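Local coordinates for protein alpha-2,3-sialyltransferase (Campylobacter jejuni, PDB 2P2V) that probably transfers sialic acid from a CMP-activated donor to an acceptor sugar in alpha-2,3 linkage, this chain being its N-terminal, sialyltransferase-family part, at residues G28-P40 with N224-N236. Numbering follows the deposited sequence.
Sequences GPSLKNINYKRLP and NIYALCDDSILAN. With CSF (cytidine-5'-monophosphate-3-fluoro-N-acetyl-neuraminic acid), chain O.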
ATOM      1  N   GLY A  28      16.624 -21.643 -29.397  1.00 35.06           N
ATOM      2  CA  GLY A  28      17.713 -21.740 -30.361  1.00 36.64           C
ATOM      3  C   GLY A  28      17.633 -22.982 -31.232  1.00 37.34           C
ATOM      4  O   GLY A  28      16.823 -23.896 -30.974  1.00 37.49           O
ATOM      5  N   PRO A  29      18.492 -23.043 -32.270  1.00 37.38           N
ATOM      6  CA  PRO A  29      18.436 -24.145 -33.238  1.00 37.51           C
ATOM      7  C   PRO A  29      18.614 -25.505 -32.568  1.00 37.35           C
ATOM      8  O   PRO A  29      18.029 -26.481 -33.013  1.00 36.78           O
ATOM      9  CB  PRO A  29      19.619 -23.877 -34.157  1.00 37.78           C
ATOM     10  CG  PRO A  29      19.932 -22.462 -33.983  1.00 38.20           C
ATOM     11  CD  PRO A  29      19.574 -22.095 -32.575  1.00 37.73           C
ATOM     12  N   SER A  30      19.365 -25.554 -31.477  1.00 37.06           N
ATOM     13  CA  SER A  30      19.664 -26.812 -30.828  1.00 38.23           C
ATOM     14  C   SER A  30      18.461 -27.453 -30.168  1.00 38.63           C
ATOM     15  O   SER A  30      18.529 -28.586 -29.671  1.00 38.75           O
ATOM     16  CB  SER A  30      20.768 -26.621 -29.798  1.00 38.50           C
ATOM     17  OG  SER A  30      20.299 -25.876 -28.692  1.00 40.40           O
ATOM     18  N   LEU A  31      17.335 -26.752 -30.141  1.00 39.12           N
ATOM     19  CA  LEU A  31      16.097 -27.391 -29.671  1.00 39.62           C
ATOM     20  C   LEU A  31      15.765 -28.598 -30.569  1.00 40.27           C
ATOM     21  O   LEU A  31      15.174 -29.577 -30.121  1.00 40.35           O
ATOM     22  CB  LEU A  31      14.947 -26.375 -29.687  1.00 39.53           C
ATOM     23  CG  LEU A  31      13.525 -26.791 -29.342  1.00 40.39           C
ATOM     24  CD1 LEU A  31      13.394 -27.062 -27.804  1.00 38.75           C
ATOM     25  CD2 LEU A  31      12.555 -25.726 -29.875  1.00 39.72           C
ATOM     26  N   LYS A  32      16.149 -28.501 -31.837  1.00 41.54           N
ATOM     27  CA  LYS A  32      15.940 -29.560 -32.828  1.00 43.25           C
ATOM     28  C   LYS A  32      16.939 -30.730 -32.669  1.00 43.63           C
ATOM     29  O   LYS A  32      16.730 -31.823 -33.228  1.00 44.43           O
ATOM     30  CB  LYS A  32      16.075 -28.958 -34.242  1.00 43.28           C
ATOM     31  CG  LYS A  32      14.887 -28.093 -34.729  1.00 43.97           C
ATOM     32  CD  LYS A  32      14.937 -27.862 -36.264  1.00 44.51           C
ATOM     33  CE  LYS A  32      13.718 -27.055 -36.764  1.00 47.23           C
ATOM     34  NZ  LYS A  32      13.191 -27.459 -38.129  1.00 48.37           N
ATOM     35  N   ASN A  33      18.008 -30.510 -31.903  1.00 43.35           N
ATOM     36  CA  ASN A  33      19.106 -31.470 -31.777  1.00 42.87           C
ATOM     37  C   ASN A  33      19.348 -31.907 -30.330  1.00 41.44           C
ATOM     38  O   ASN A  33      20.504 -32.045 -29.907  1.00 41.99           O
ATOM     39  CB  ASN A  33      20.407 -30.879 -32.349  1.00 43.40           C
ATOM     40  CG  ASN A  33      20.246 -30.309 -33.768  1.00 48.49           C
ATOM     41  OD1 ASN A  33      19.627 -30.925 -34.648  1.00 52.60           O
ATOM     42  ND2 ASN A  33      20.836 -29.131 -33.997  1.00 51.24           N
ATOM     43  N   ILE A  34      18.272 -32.123 -29.570  1.00 38.55           N
ATOM     44  CA  ILE A  34      18.361 -32.669 -28.218  1.00 37.33           C
ATOM     45  C   ILE A  34      18.762 -34.142 -28.294  1.00 37.29           C
ATOM     46  O   ILE A  34      18.262 -34.869 -29.152  1.00 36.60           O
ATOM     47  CB  ILE A  34      17.003 -32.592 -27.488  1.00 37.04           C
ATOM     48  CG1 ILE A  34      16.626 -31.124 -27.184  1.00 36.48           C
ATOM     49  CG2 ILE A  34      17.028 -33.323 -26.183  1.00 34.53           C
ATOM     50  CD1 ILE A  34      15.089 -30.932 -26.982  1.00 37.12           C
ATOM     51  N   ASN A  35      19.656 -34.569 -27.398  1.00 37.09           N
ATOM     52  CA  ASN A  35      19.996 -35.984 -27.312  1.00 36.85           C
ATOM     53  C   ASN A  35      19.086 -36.595 -26.282  1.00 36.08           C
ATOM     54  O   ASN A  35      19.348 -36.508 -25.088  1.00 35.51           O
ATOM     55  CB  ASN A  35      21.462 -36.171 -26.901  1.00 38.00           C
ATOM     56  CG  ASN A  35      21.895 -37.636 -26.959  1.00 40.18           C
ATOM     57  OD1 ASN A  35      21.093 -38.536 -26.712  1.00 41.83           O
ATOM     58  ND2 ASN A  35      23.164 -37.870 -27.255  1.00 42.64           N
ATOM     59  N   TYR A  36      17.986 -37.205 -26.723  1.00 35.90           N
ATOM     60  CA  TYR A  36      16.969 -37.627 -25.766  1.00 35.61           C
ATOM     61  C   TYR A  36      17.448 -38.713 -24.845  1.00 36.57           C
ATOM     62  O   TYR A  36      16.862 -38.955 -23.792  1.00 36.07           O
ATOM     63  CB  TYR A  36      15.702 -38.047 -26.476  1.00 35.60           C
ATOM     64  CG  TYR A  36      15.030 -36.870 -27.183  1.00 33.08           C
ATOM     65  CD1 TYR A  36      14.216 -35.969 -26.469  1.00 36.76           C
ATOM     66  CD2 TYR A  36      15.209 -36.665 -28.530  1.00 35.36           C
ATOM     67  CE1 TYR A  36      13.587 -34.857 -27.141  1.00 35.01           C
ATOM     68  CE2 TYR A  36      14.594 -35.557 -29.205  1.00 36.02           C
ATOM     69  CZ  TYR A  36      13.790 -34.667 -28.486  1.00 35.94           C
ATOM     70  OH  TYR A  36      13.182 -33.586 -29.132  1.00 33.31           O
ATOM     71  N   LYS A  37      18.542 -39.369 -25.224  1.00 38.62           N
ATOM     72  CA  LYS A  37      19.097 -40.420 -24.348  1.00 40.36           C
ATOM     73  C   LYS A  37      19.635 -39.895 -22.989  1.00 39.89           C
ATOM     74  O   LYS A  37      19.712 -40.644 -22.001  1.00 40.66           O
ATOM     75  CB  LYS A  37      20.172 -41.207 -25.125  1.00 39.94           C
ATOM     76  CG  LYS A  37      19.689 -41.634 -26.528  1.00 41.97           C
ATOM     77  CD  LYS A  37      20.767 -42.441 -27.293  1.00 43.70           C
ATOM     78  CE  LYS A  37      21.708 -41.519 -28.094  1.00 47.56           C
ATOM     79  NZ  LYS A  37      20.944 -40.530 -28.932  1.00 51.58           N
ATOM     80  N   ARG A  38      19.987 -38.600 -22.971  1.00 39.71           N
ATOM     81  CA  ARG A  38      20.537 -37.873 -21.830  1.00 38.33           C
ATOM     82  C   ARG A  38      19.495 -37.251 -20.863  1.00 39.14           C
ATOM     83  O   ARG A  38      19.865 -36.776 -19.785  1.00 38.08           O
ATOM     84  CB  ARG A  38      21.402 -36.719 -22.356  1.00 39.24           C
ATOM     85  CG  ARG A  38      22.509 -37.112 -23.366  1.00 38.24           C
ATOM     86  CD  ARG A  38      23.474 -35.963 -23.610  1.00 38.65           C
ATOM     87  NE  ARG A  38      24.384 -36.210 -24.739  1.00 44.25           N
ATOM     88  CZ  ARG A  38      25.451 -37.014 -24.657  1.00 45.85           C
ATOM     89  NH1 ARG A  38      26.232 -37.204 -25.719  1.00 43.42           N
ATOM     90  NH2 ARG A  38      25.726 -37.628 -23.504  1.00 44.66           N
ATOM     91  N   LEU A  39      18.213 -37.227 -21.237  1.00 38.17           N
ATOM     92  CA  LEU A  39      17.170 -36.740 -20.312  1.00 37.98           C
ATOM     93  C   LEU A  39      17.097 -37.657 -19.100  1.00 38.77           C
ATOM     94  O   LEU A  39      17.267 -38.886 -19.258  1.00 40.01           O
ATOM     95  CB  LEU A  39      15.804 -36.666 -21.003  1.00 37.57           C
ATOM     96  CG  LEU A  39      15.606 -35.557 -22.055  1.00 38.52           C
ATOM     97  CD1 LEU A  39      14.300 -35.739 -22.852  1.00 37.28           C
ATOM     98  CD2 LEU A  39      15.603 -34.210 -21.370  1.00 42.23           C
ATOM     99  N   PRO A  40      16.852 -37.100 -17.896  1.00 37.78           N
ATOM    100  CA  PRO A  40      16.607 -37.968 -16.756  1.00 37.87           C
ATOM    101  C   PRO A  40      15.258 -38.654 -16.878  1.00 37.81           C
ATOM    102  O   PRO A  40      14.449 -38.265 -17.718  1.00 36.97           O
ATOM    103  CB  PRO A  40      16.591 -36.992 -15.581  1.00 38.10           C
ATOM    104  CG  PRO A  40      16.049 -35.738 -16.198  1.00 36.07           C
ATOM    105  CD  PRO A  40      16.765 -35.674 -17.509  1.00 37.41           C
ATOM    106  N   ASN A 224      23.129 -28.378  -9.958  1.00 35.66           N
ATOM    107  CA  ASN A 224      23.898 -28.877 -11.072  1.00 36.06           C
ATOM    108  C   ASN A 224      23.254 -28.466 -12.362  1.00 36.61           C
ATOM    109  O   ASN A 224      22.042 -28.494 -12.455  1.00 37.85           O
ATOM    110  CB  ASN A 224      23.994 -30.420 -10.943  1.00 36.98           C
ATOM    111  CG  ASN A 224      24.955 -30.825  -9.815  1.00 37.88           C
ATOM    112  OD1 ASN A 224      24.556 -31.437  -8.803  1.00 41.84           O
ATOM    113  ND2 ASN A 224      26.208 -30.390  -9.948  1.00 39.28           N
ATOM    114  N   ILE A 225      24.069 -28.060 -13.324  1.00 35.53           N
ATOM    115  CA  ILE A 225      23.621 -27.639 -14.612  1.00 36.27           C
ATOM    116  C   ILE A 225      24.304 -28.434 -15.725  1.00 36.32           C
ATOM    117  O   ILE A 225      25.528 -28.355 -15.911  1.00 36.63           O
ATOM    118  CB  ILE A 225      23.845 -26.101 -14.849  1.00 36.14           C
ATOM    119  CG1 ILE A 225      23.299 -25.267 -13.656  1.00 35.21           C
ATOM    120  CG2 ILE A 225      23.280 -25.721 -16.196  1.00 36.60           C
ATOM    121  CD1 ILE A 225      23.600 -23.746 -13.707  1.00 36.08           C
ATOM    122  N   TYR A 226      23.484 -29.166 -16.477  1.00 35.81           N
ATOM    123  CA  TYR A 226      23.936 -29.927 -17.627  1.00 36.38           C
ATOM    124  C   TYR A 226      23.425 -29.419 -18.950  1.00 36.78           C
ATOM    125  O   TYR A 226      22.384 -28.749 -19.001  1.00 37.20           O
ATOM    126  CB  TYR A 226      23.447 -31.350 -17.456  1.00 36.65           C
ATOM    127  CG  TYR A 226      24.046 -31.990 -16.229  1.00 36.06           C
ATOM    128  CD1 TYR A 226      25.382 -32.447 -16.243  1.00 39.93           C
ATOM    129  CD2 TYR A 226      23.323 -32.106 -15.065  1.00 37.68           C
ATOM    130  CE1 TYR A 226      25.956 -33.019 -15.113  1.00 38.95           C
ATOM    131  CE2 TYR A 226      23.874 -32.681 -13.932  1.00 38.67           C
ATOM    132  CZ  TYR A 226      25.194 -33.139 -13.968  1.00 40.54           C
ATOM    133  OH  TYR A 226      25.734 -33.700 -12.823  1.00 41.99           O
ATOM    134  N   ALA A 227      24.141 -29.767 -20.015  1.00 36.45           N
ATOM    135  CA  ALA A 227      23.665 -29.609 -21.388  1.00 36.31           C
ATOM    136  C   ALA A 227      23.000 -30.889 -21.904  1.00 36.93           C
ATOM    137  O   ALA A 227      23.262 -31.987 -21.385  1.00 37.40           O
ATOM    138  CB  ALA A 227      24.813 -29.194 -22.305  1.00 36.78           C
ATOM    139  N   LEU A 228      22.161 -30.751 -22.947  1.00 37.28           N
ATOM    140  CA  LEU A 228      21.496 -31.898 -23.581  1.00 37.00           C
ATOM    141  C   LEU A 228      21.824 -32.012 -25.085  1.00 37.69           C
ATOM    142  O   LEU A 228      21.542 -33.037 -25.705  1.00 37.34           O
ATOM    143  CB  LEU A 228      19.962 -31.789 -23.401  1.00 36.30           C
ATOM    144  CG  LEU A 228      19.306 -31.871 -22.030  1.00 35.54           C
ATOM    145  CD1 LEU A 228      17.807 -31.541 -22.172  1.00 35.79           C
ATOM    146  CD2 LEU A 228      19.463 -33.250 -21.393  1.00 36.77           C
ATOM    147  N   CYS A 229      22.378 -30.953 -25.675  1.00 38.61           N
ATOM    148  CA  CYS A 229      22.583 -30.877 -27.117  1.00 40.23           C
ATOM    149  C   CYS A 229      24.074 -31.027 -27.456  1.00 41.60           C
ATOM    150  O   CYS A 229      24.878 -30.157 -27.148  1.00 41.10           O
ATOM    151  CB  CYS A 229      22.002 -29.576 -27.669  1.00 39.99           C
ATOM    152  SG  CYS A 229      20.264 -29.351 -27.063  1.00 40.94           S
ATOM    153  N   ASP A 230      24.429 -32.178 -28.036  1.00 43.29           N
ATOM    154  CA  ASP A 230      25.838 -32.529 -28.311  1.00 44.72           C
ATOM    155  C   ASP A 230      26.614 -31.537 -29.148  1.00 46.23           C
ATOM    156  O   ASP A 230      27.795 -31.273 -28.889  1.00 46.32           O
ATOM    157  CB  ASP A 230      25.902 -33.906 -28.989  1.00 44.82           C
ATOM    158  CG  ASP A 230      25.423 -35.020 -28.081  1.00 44.88           C
ATOM    159  OD1 ASP A 230      24.556 -34.776 -27.225  1.00 44.12           O
ATOM    160  OD2 ASP A 230      25.915 -36.161 -28.217  1.00 50.60           O
ATOM    161  N   ASP A 231      25.948 -31.003 -30.163  1.00 48.27           N
ATOM    162  CA  ASP A 231      26.609 -30.143 -31.151  1.00 51.12           C
ATOM    163  C   ASP A 231      26.442 -28.637 -30.904  1.00 51.69           C
ATOM    164  O   ASP A 231      26.683 -27.824 -31.812  1.00 52.04           O
ATOM    165  CB  ASP A 231      26.121 -30.510 -32.565  1.00 51.96           C
ATOM    166  CG  ASP A 231      26.517 -31.931 -32.967  1.00 55.29           C
ATOM    167  OD1 ASP A 231      27.712 -32.286 -32.771  1.00 56.97           O
ATOM    168  OD2 ASP A 231      25.634 -32.684 -33.462  1.00 58.64           O
ATOM    169  N   SER A 232      26.033 -28.269 -29.682  1.00 51.84           N
ATOM    170  CA  SER A 232      25.729 -26.882 -29.349  1.00 51.38           C
ATOM    171  C   SER A 232      26.873 -26.270 -28.589  1.00 51.26           C
ATOM    172  O   SER A 232      27.519 -26.943 -27.777  1.00 51.32           O
ATOM    173  CB  SER A 232      24.525 -26.824 -28.428  1.00 51.67           C
ATOM    174  OG  SER A 232      24.874 -27.433 -27.188  1.00 53.73           O
ATOM    175  N   ILE A 233      27.071 -24.975 -28.819  1.00 50.38           N
ATOM    176  CA  ILE A 233      28.014 -24.143 -28.064  1.00 50.08           C
ATOM    177  C   ILE A 233      27.937 -24.346 -26.542  1.00 48.92           C
ATOM    178  O   ILE A 233      28.964 -24.353 -25.841  1.00 48.66           O
ATOM    179  CB  ILE A 233      27.754 -22.652 -28.363  1.00 50.59           C
ATOM    180  CG1 ILE A 233      28.272 -22.277 -29.755  1.00 52.09           C
ATOM    181  CG2 ILE A 233      28.410 -21.776 -27.328  1.00 52.04           C
ATOM    182  CD1 ILE A 233      29.736 -22.669 -30.013  1.00 54.85           C
ATOM    183  N   LEU A 234      26.717 -24.472 -26.023  1.00 47.11           N
ATOM    184  CA  LEU A 234      26.544 -24.570 -24.588  1.00 46.16           C
ATOM    185  C   LEU A 234      27.396 -25.692 -24.011  1.00 46.21           C
ATOM    186  O   LEU A 234      27.849 -25.602 -22.865  1.00 45.47           O
ATOM    187  CB  LEU A 234      25.072 -24.797 -24.227  1.00 45.47           C
ATOM    188  CG  LEU A 234      24.730 -24.738 -22.745  1.00 43.90           C
ATOM    189  CD1 LEU A 234      24.738 -23.314 -22.250  1.00 41.56           C
ATOM    190  CD2 LEU A 234      23.385 -25.378 -22.486  1.00 44.42           C
ATOM    191  N   ALA A 235      27.583 -26.762 -24.797  1.00 46.80           N
ATOM    192  CA  ALA A 235      28.193 -28.002 -24.261  1.00 46.94           C
ATOM    193  C   ALA A 235      29.699 -27.816 -23.994  1.00 47.37           C
ATOM    194  O   ALA A 235      30.315 -28.595 -23.241  1.00 48.05           O
ATOM    195  CB  ALA A 235      27.941 -29.166 -25.206  1.00 46.80           C
ATOM    196  N   ASN A 236      30.262 -26.763 -24.590  1.00 46.97           N
ATOM    197  CA  ASN A 236      31.641 -26.320 -24.328  1.00 47.04           C
ATOM    198  C   ASN A 236      31.806 -25.609 -23.002  1.00 46.59           C
ATOM    199  O   ASN A 236      32.935 -25.312 -22.600  1.00 46.60           O
ATOM    200  CB  ASN A 236      32.106 -25.357 -25.407  1.00 47.32           C
ATOM    201  CG  ASN A 236      32.240 -26.009 -26.764  1.00 49.94           C
ATOM    202  OD1 ASN A 236      32.304 -27.238 -26.884  1.00 49.67           O
ATOM    203  ND2 ASN A 236      32.274 -25.177 -27.812  1.00 50.83           N
TER
HETATM  204  C5A CSF O1001      14.580 -10.905 -27.726  1.00 42.56           C
HETATM  205  C4A CSF O1001      15.906 -11.612 -27.467  1.00 42.98           C
HETATM  206  C2A CSF O1001      14.780 -13.124 -25.731  1.00 44.01           C
HETATM  207  O6A CSF O1001      13.551 -12.481 -26.134  1.00 41.85           O
HETATM  208  C6A CSF O1001      13.446 -11.913 -27.466  1.00 41.08           C
HETATM  209  C3A CSF O1001      15.960 -12.208 -26.052  1.00 44.45           C
HETATM  210  O4A CSF O1001      16.959 -10.664 -27.563  1.00 46.44           O
HETATM  211  N5A CSF O1001      14.587 -10.511 -29.152  1.00 37.91           N
HETATM  212  C7A CSF O1001      12.069 -11.268 -27.567  1.00 39.19           C
HETATM  213  C8A CSF O1001      10.972 -12.283 -27.268  1.00 36.63           C
HETATM  214  C9A CSF O1001       9.573 -11.632 -27.261  1.00 35.05           C
HETATM  215  O9A CSF O1001       8.526 -12.616 -27.092  1.00 33.99           O
HETATM  216  O8A CSF O1001      11.081 -13.381 -28.228  1.00 34.65           O
HETATM  217  O7A CSF O1001      12.026 -10.134 -26.681  1.00 40.73           O
HETATM  218  C1A CSF O1001      14.800 -13.290 -24.218  1.00 42.82           C
HETATM  219  OBA CSF O1001      15.910 -13.597 -23.700  1.00 40.93           O
HETATM  220  OAA CSF O1001      13.728 -13.121 -23.575  1.00 38.46           O
HETATM  221  O1A CSF O1001      14.999 -14.460 -26.243  1.00 45.22           O
HETATM  222  O2A CSF O1001      15.188 -14.899 -28.670  1.00 48.26           O
HETATM  223  N1  CSF O1001      18.311 -18.583 -27.382  1.00 48.16           N
HETATM  224  C2  CSF O1001      19.716 -18.726 -27.595  1.00 49.93           C
HETATM  225  N3  CSF O1001      20.235 -18.683 -28.858  1.00 47.70           N
HETATM  226  C4  CSF O1001      19.409 -18.528 -29.918  1.00 48.16           C
HETATM  227  C5  CSF O1001      18.027 -18.390 -29.730  1.00 46.18           C
HETATM  228  C6  CSF O1001      17.495 -18.424 -28.444  1.00 47.52           C
HETATM  229  C3' CSF O1001      16.724 -16.779 -24.997  1.00 48.51           C
HETATM  230  C2' CSF O1001      18.078 -17.449 -25.127  1.00 50.02           C
HETATM  231  C1' CSF O1001      17.760 -18.655 -26.011  1.00 49.03           C
HETATM  232  O4' CSF O1001      16.329 -18.852 -26.041  1.00 48.84           O
HETATM  233  C4' CSF O1001      15.689 -17.875 -25.221  1.00 47.07           C
HETATM  234  PA  CSF O1001      14.315 -15.251 -27.491  1.00 46.42           P
HETATM  235  O5' CSF O1001      14.627 -16.810 -27.149  1.00 44.90           O
HETATM  236  C5' CSF O1001      14.394 -17.378 -25.862  1.00 46.35           C
HETATM  237  O3' CSF O1001      16.547 -16.253 -23.686  1.00 50.07           O
HETATM  238  O2' CSF O1001      18.548 -17.882 -23.821  1.00 49.10           O
HETATM  239  N4  CSF O1001      19.907 -18.493 -31.191  1.00 48.11           N
HETATM  240  O2  CSF O1001      20.478 -18.854 -26.597  1.00 48.09           O
HETATM  241  O3A CSF O1001      12.818 -15.143 -27.534  1.00 44.27           O
HETATM  242  C10 CSF O1001      13.950  -9.374 -29.483  1.00 42.21           C
HETATM  243  O10 CSF O1001      13.348  -8.662 -28.665  1.00 38.70           O
HETATM  244  C11 CSF O1001      13.995  -9.018 -30.952  1.00 40.70           C
HETATM  245  F3A CSF O1001      15.949 -11.198 -25.116  1.00 45.65           F
HETATM  246  O   HOH W   1      22.643 -33.840 -30.082  1.00 46.66           O
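The CA atoms of I34 and C229 are the nearest pair across the segments, 4.7 Å apart. One direct backbone hydrogen bond joins the segments: N35 N donates to L228 O at 3.0 Å. A water adds a second link, accepting from D230 N and donating to N33 O. C229 to S232 form a type I beta turn just past the end of strand 224-227. S232 OG ties this turn by a hydrogen bond to C229 O.

The main polar side-chain contact is a salt bridge between R38 and D230. R38 grips the carboxylate side-on, with one nitrogen on each oxygen. R38 NE reaches D230 OD1 at 2.9 Å, on its syn side. R38 NH1 reaches D230 OD2 at 2.7 Å, from above the carboxylate plane. Both oxygens lie close to the guanidinium plane, but the two groups are turned 40° against each other. The side chain of R38 is extended from CG to NE, which carries the guanidinium out to D230. N35 ND2 adds weak hydrogen bonds to both carboxylate oxygens. N35 OD1 accepts from K37 NZ, which sits above the amide's carbonyl plane.

The rest is mainly apolar. L39 CD2 meets L228 CD1 at 3.6 Å, the two side chains crossing at about a right angle. C229 SG lies 4.0 Å from I34 CG1 and beside S30, whose OG is hydrogen-bonded to D172.

G28 and P29 border the cytosine of the bound donor analogue, with G28 CA 3.4 Å from CSF C5. The contact joins the loop after strand 21-25 to the turn after the edge strand 224-227 of the parallel sheet. L39 and L228 both pack on I23 of strand 21-25. C229 touches C169 of strand 165-169, which lies between strands 21-25 and 224-227.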